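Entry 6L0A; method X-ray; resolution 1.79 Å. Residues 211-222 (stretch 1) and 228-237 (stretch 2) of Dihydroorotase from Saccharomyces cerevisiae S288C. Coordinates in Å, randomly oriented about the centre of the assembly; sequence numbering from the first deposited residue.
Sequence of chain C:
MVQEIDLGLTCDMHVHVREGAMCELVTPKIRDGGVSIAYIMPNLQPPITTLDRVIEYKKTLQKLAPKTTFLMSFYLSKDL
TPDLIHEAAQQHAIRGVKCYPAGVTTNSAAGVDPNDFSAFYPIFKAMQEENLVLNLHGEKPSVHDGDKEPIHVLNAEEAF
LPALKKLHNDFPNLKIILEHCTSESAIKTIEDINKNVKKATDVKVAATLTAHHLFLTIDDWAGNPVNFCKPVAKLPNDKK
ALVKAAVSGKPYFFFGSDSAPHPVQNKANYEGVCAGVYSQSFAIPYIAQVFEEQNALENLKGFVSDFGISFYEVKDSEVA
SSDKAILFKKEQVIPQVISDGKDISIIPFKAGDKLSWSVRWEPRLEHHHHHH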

# COMPACT_ATOMS: atom_id res chain seq x y z
N ALA C 211 -9.88 7.25 -14.18
CA ALA C 211 -8.66 7.29 -14.98
C ALA C 211 -7.54 6.53 -14.30
O ALA C 211 -6.84 5.73 -14.93
CB ALA C 211 -8.24 8.74 -15.24
N HIS C 212 -7.36 6.74 -12.99
CA HIS C 212 -6.13 6.24 -12.37
C HIS C 212 -6.16 4.73 -12.17
O HIS C 212 -5.10 4.09 -12.17
CB HIS C 212 -5.85 6.97 -11.05
CG HIS C 212 -7.02 7.07 -10.12
ND1 HIS C 212 -8.03 8.00 -10.29
CD2 HIS C 212 -7.31 6.39 -8.99
CE1 HIS C 212 -8.90 7.88 -9.30
NE2 HIS C 212 -8.49 6.92 -8.50
N HIS C 213 -7.34 4.12 -12.03
CA HIS C 213 -7.37 2.67 -11.91
C HIS C 213 -7.12 1.96 -13.24
O HIS C 213 -6.95 0.75 -13.24
CB HIS C 213 -8.70 2.22 -11.31
CG HIS C 213 -8.84 2.56 -9.85
ND1 HIS C 213 -9.74 3.49 -9.38
CD2 HIS C 213 -8.17 2.09 -8.76
CE1 HIS C 213 -9.62 3.58 -8.06
NE2 HIS C 213 -8.69 2.73 -7.66
N LEU C 214 -7.14 2.69 -14.37
CA LEU C 214 -6.74 2.12 -15.65
C LEU C 214 -5.22 2.08 -15.81
O LEU C 214 -4.73 1.45 -16.76
CB LEU C 214 -7.36 2.91 -16.80
CG LEU C 214 -8.89 3.02 -16.76
CD1 LEU C 214 -9.42 3.70 -18.02
CD2 LEU C 214 -9.53 1.65 -16.57
N PHE C 215 -4.49 2.74 -14.91
CA PHE C 215 -3.03 2.79 -14.91
C PHE C 215 -2.41 2.09 -13.72
O PHE C 215 -1.40 1.39 -13.87
CB PHE C 215 -2.55 4.25 -14.89
CG PHE C 215 -2.80 5.00 -16.17
CD1 PHE C 215 -3.95 5.76 -16.33
CD2 PHE C 215 -1.86 4.98 -17.20
CE1 PHE C 215 -4.17 6.49 -17.49
CE2 PHE C 215 -2.08 5.70 -18.36
CZ PHE C 215 -3.24 6.45 -18.51
N LEU C 216 -2.96 2.31 -12.53
CA LEU C 216 -2.26 2.00 -11.29
C LEU C 216 -2.46 0.55 -10.87
O LEU C 216 -3.49 -0.07 -11.15
CB LEU C 216 -2.74 2.89 -10.14
CG LEU C 216 -2.48 4.39 -10.19
CD1 LEU C 216 -3.13 5.06 -8.98
CD2 LEU C 216 -1.00 4.71 -10.24
N THR C 217 -1.48 0.05 -10.13
CA THR C 217 -1.58 -1.21 -9.42
C THR C 217 -1.02 -0.96 -8.02
O THR C 217 -0.49 0.11 -7.74
CB THR C 217 -0.81 -2.29 -10.16
OG1 THR C 217 -1.31 -3.58 -9.80
CG2 THR C 217 0.64 -2.20 -9.84
N ILE C 218 -1.12 -1.96 -7.14
CA ILE C 218 -0.63 -1.79 -5.77
C ILE C 218 0.84 -1.36 -5.74
O ILE C 218 1.25 -0.60 -4.85
CB ILE C 218 -0.85 -3.09 -4.96
CG1 ILE C 218 -0.41 -2.91 -3.51
CG2 ILE C 218 -0.15 -4.29 -5.63
CD1 ILE C 218 -0.84 -4.04 -2.60
N ASP C 219 1.65 -1.82 -6.70
CA ASP C 219 3.06 -1.43 -6.72
C ASP C 219 3.23 0.08 -6.83
O ASP C 219 4.24 0.62 -6.37
CB ASP C 219 3.78 -2.09 -7.90
CG ASP C 219 4.16 -3.50 -7.61
OD1 ASP C 219 3.44 -4.16 -6.84
OD2 ASP C 219 5.16 -3.97 -8.18
N ASP C 220 2.28 0.76 -7.45
CA ASP C 220 2.44 2.19 -7.69
C ASP C 220 2.09 3.06 -6.49
O ASP C 220 2.52 4.21 -6.44
CB ASP C 220 1.60 2.62 -8.88
CG ASP C 220 1.98 1.90 -10.15
OD1 ASP C 220 3.18 1.91 -10.49
OD2 ASP C 220 1.10 1.32 -10.80
N TRP C 221 1.31 2.56 -5.52
CA TRP C 221 1.02 3.37 -4.35
C TRP C 221 1.67 2.88 -3.07
O TRP C 221 1.66 3.62 -2.08
CB TRP C 221 -0.51 3.53 -4.13
CG TRP C 221 -1.28 2.26 -3.88
CD1 TRP C 221 -1.98 1.54 -4.80
CD2 TRP C 221 -1.48 1.60 -2.62
NE1 TRP C 221 -2.58 0.45 -4.20
CE2 TRP C 221 -2.29 0.47 -2.86
CE3 TRP C 221 -1.05 1.86 -1.30
CZ2 TRP C 221 -2.67 -0.41 -1.85
CZ3 TRP C 221 -1.43 0.99 -0.30
CH2 TRP C 221 -2.23 -0.13 -0.57
N ALA C 222 2.28 1.70 -3.06
CA ALA C 222 2.80 1.15 -1.81
C ALA C 222 3.73 2.15 -1.09
O ALA C 222 3.62 2.35 0.12
CB ALA C 222 3.52 -0.17 -2.08
N PHE C 228 -2.21 6.85 -3.56
CA PHE C 228 -3.10 6.12 -2.65
C PHE C 228 -4.50 6.71 -2.75
O PHE C 228 -4.67 7.91 -2.57
CB PHE C 228 -2.57 6.22 -1.21
CG PHE C 228 -3.51 5.71 -0.16
CD1 PHE C 228 -3.84 4.36 -0.11
CD2 PHE C 228 -4.05 6.57 0.80
CE1 PHE C 228 -4.71 3.88 0.87
CE2 PHE C 228 -4.92 6.08 1.78
CZ PHE C 228 -5.26 4.74 1.81
N CYS C 229 -5.50 5.87 -3.03
CA CYS C 229 -6.88 6.32 -2.98
C CYS C 229 -7.73 5.14 -2.51
O CYS C 229 -7.22 4.04 -2.32
CB CYS C 229 -7.34 6.78 -4.36
SG CYS C 229 -7.20 5.33 -5.51
N LYS C 230 -9.03 5.37 -2.33
CA LYS C 230 -9.94 4.27 -2.04
C LYS C 230 -10.97 4.16 -3.15
O LYS C 230 -11.39 5.18 -3.71
CB LYS C 230 -10.65 4.48 -0.67
CG LYS C 230 -9.70 4.60 0.55
CD LYS C 230 -8.84 3.36 0.74
CE LYS C 230 -9.65 2.19 1.21
NZ LYS C 230 -9.96 2.25 2.71
N PRO C 231 -11.33 2.93 -3.59
CA PRO C 231 -10.67 1.68 -3.22
C PRO C 231 -9.26 1.68 -3.77
O PRO C 231 -8.98 2.37 -4.77
CB PRO C 231 -11.53 0.59 -3.88
CG PRO C 231 -12.75 1.31 -4.46
CD PRO C 231 -12.33 2.74 -4.65
N VAL C 232 -8.35 0.98 -3.09
CA VAL C 232 -6.96 0.99 -3.51
C VAL C 232 -6.84 0.29 -4.86
O VAL C 232 -7.63 -0.61 -5.19
CB VAL C 232 -6.05 0.32 -2.46
CG1 VAL C 232 -6.21 1.00 -1.09
CG2 VAL C 232 -6.33 -1.18 -2.37
N ALA C 233 -5.84 0.69 -5.64
CA ALA C 233 -5.49 -0.05 -6.85
C ALA C 233 -4.93 -1.41 -6.46
O ALA C 233 -4.17 -1.54 -5.50
CB ALA C 233 -4.47 0.73 -7.68
N LYS C 234 -5.33 -2.45 -7.19
CA LYS C 234 -5.14 -3.83 -6.75
C LYS C 234 -4.13 -4.52 -7.66
O LYS C 234 -3.07 -3.92 -7.93
CB LYS C 234 -6.49 -4.51 -6.64
CG LYS C 234 -7.34 -3.88 -5.53
CD LYS C 234 -8.75 -4.39 -5.50
CE LYS C 234 -9.49 -3.86 -4.28
NZ LYS C 234 -9.76 -2.37 -4.26
N LEU C 235 -4.38 -5.72 -8.13
CA LEU C 235 -3.33 -6.51 -8.76
C LEU C 235 -3.34 -6.32 -10.27
O LEU C 235 -4.31 -5.81 -10.84
CB LEU C 235 -3.51 -7.97 -8.39
CG LEU C 235 -3.59 -8.22 -6.89
CD1 LEU C 235 -3.68 -9.72 -6.60
CD2 LEU C 235 -2.40 -7.60 -6.19
N PRO C 236 -2.27 -6.71 -10.96
CA PRO C 236 -2.29 -6.63 -12.44
C PRO C 236 -3.49 -7.32 -13.08
O PRO C 236 -4.01 -6.83 -14.09
CB PRO C 236 -0.96 -7.29 -12.83
CG PRO C 236 -0.06 -7.01 -11.68
CD PRO C 236 -0.94 -7.13 -10.46
N ASN C 237 -3.95 -8.45 -12.53
CA ASN C 237 -5.12 -9.13 -13.09
C ASN C 237 -6.38 -8.27 -12.96
O ASN C 237 -7.26 -8.31 -13.83
CB ASN C 237 -5.33 -10.48 -12.41
CG ASN C 237 -6.62 -11.18 -12.84
OD1 ASN C 237 -6.72 -11.71 -13.95
ND2 ASN C 237 -7.62 -11.20 -11.95
O HOH W 1 -10.69 6.24 -6.49

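Two chain segments without regular strand pairing can still pack tightly if side-chain donors from one satisfy the backbone carbonyls of the other. Residues 211-222 and 228-237 of this dihydroorotase illustrate the principle, burying 607 Å² between them, with Trp221, Ala233 and His213 covering the most surface.

Trp221 combines a polar and an apolar role. Its CA-to-CB bond points toward the second stretch, and with chi1 in the p well and chi2 at -97° the indole reaches across to place NE1 2.9 Å from Ala233 O. The N-H...O angle of 179° makes this an almost perfectly linear hydrogen bond, with the carbonyl oxygen lying at the ring edge, near its plane. An indole has just one such donor, so the rest of its surface is free for apolar packing: Trp221 CZ2 lies 3.5 Å from Val232 CB, and Trp221 CE3 lies 3.9 Å from Phe228 CD1. The two aromatic rings meet obliquely, their planes at 51°.

Ala233 supplies the complement. Its methyl group points toward the first stretch and is small enough to fit close to Leu216 and Trp221, with Ala233 CB 3.7 Å from both Leu216 CB and Leu216 O, and 3.9 Å from Trp221 CD1. The residue thus offers the indole a carbonyl to bond and a methyl to pack against.

His213 repeats the donor-to-carbonyl theme. Its CA-to-CB bond runs sideways, but the imidazole comes nearer, and His213 NE2 donates to Pro231 O at 2.9 Å. This acceptor belongs to a proline preceded by a cis peptide bond. Cys229, whose CA-to-CB bond is directed toward the first stretch, brings its sulfur close to two imidazoles: Cys229 SG is 3.6 Å from His212 NE2, at that ring's edge, and 3.7 Å from His213 NE2, where the approach is oblique. A water adds a bridge, its O 3.1 Å from both His212 NE2 and Lys230 O, donating to the latter.

Beyond Ala233, a single carbonyl takes two donors. Lys234 O accepts from Thr217 OG1 at 2.6 Å and from Ile218 N at 2.9 Å, joining side chain and backbone at one point. The side chain of Lys234 itself starts away from the contact, and its NZ bonds Val232 O at 2.9 Å within its own stretch. Asp220 OD2 accepts from Thr217 N at 3.0 Å, bracing the turn that presents these donors. Nearby, Ile218 CG2 meets Leu235 CD2 at 4.0 Å, adding an apolar contact beside the shared carbonyl.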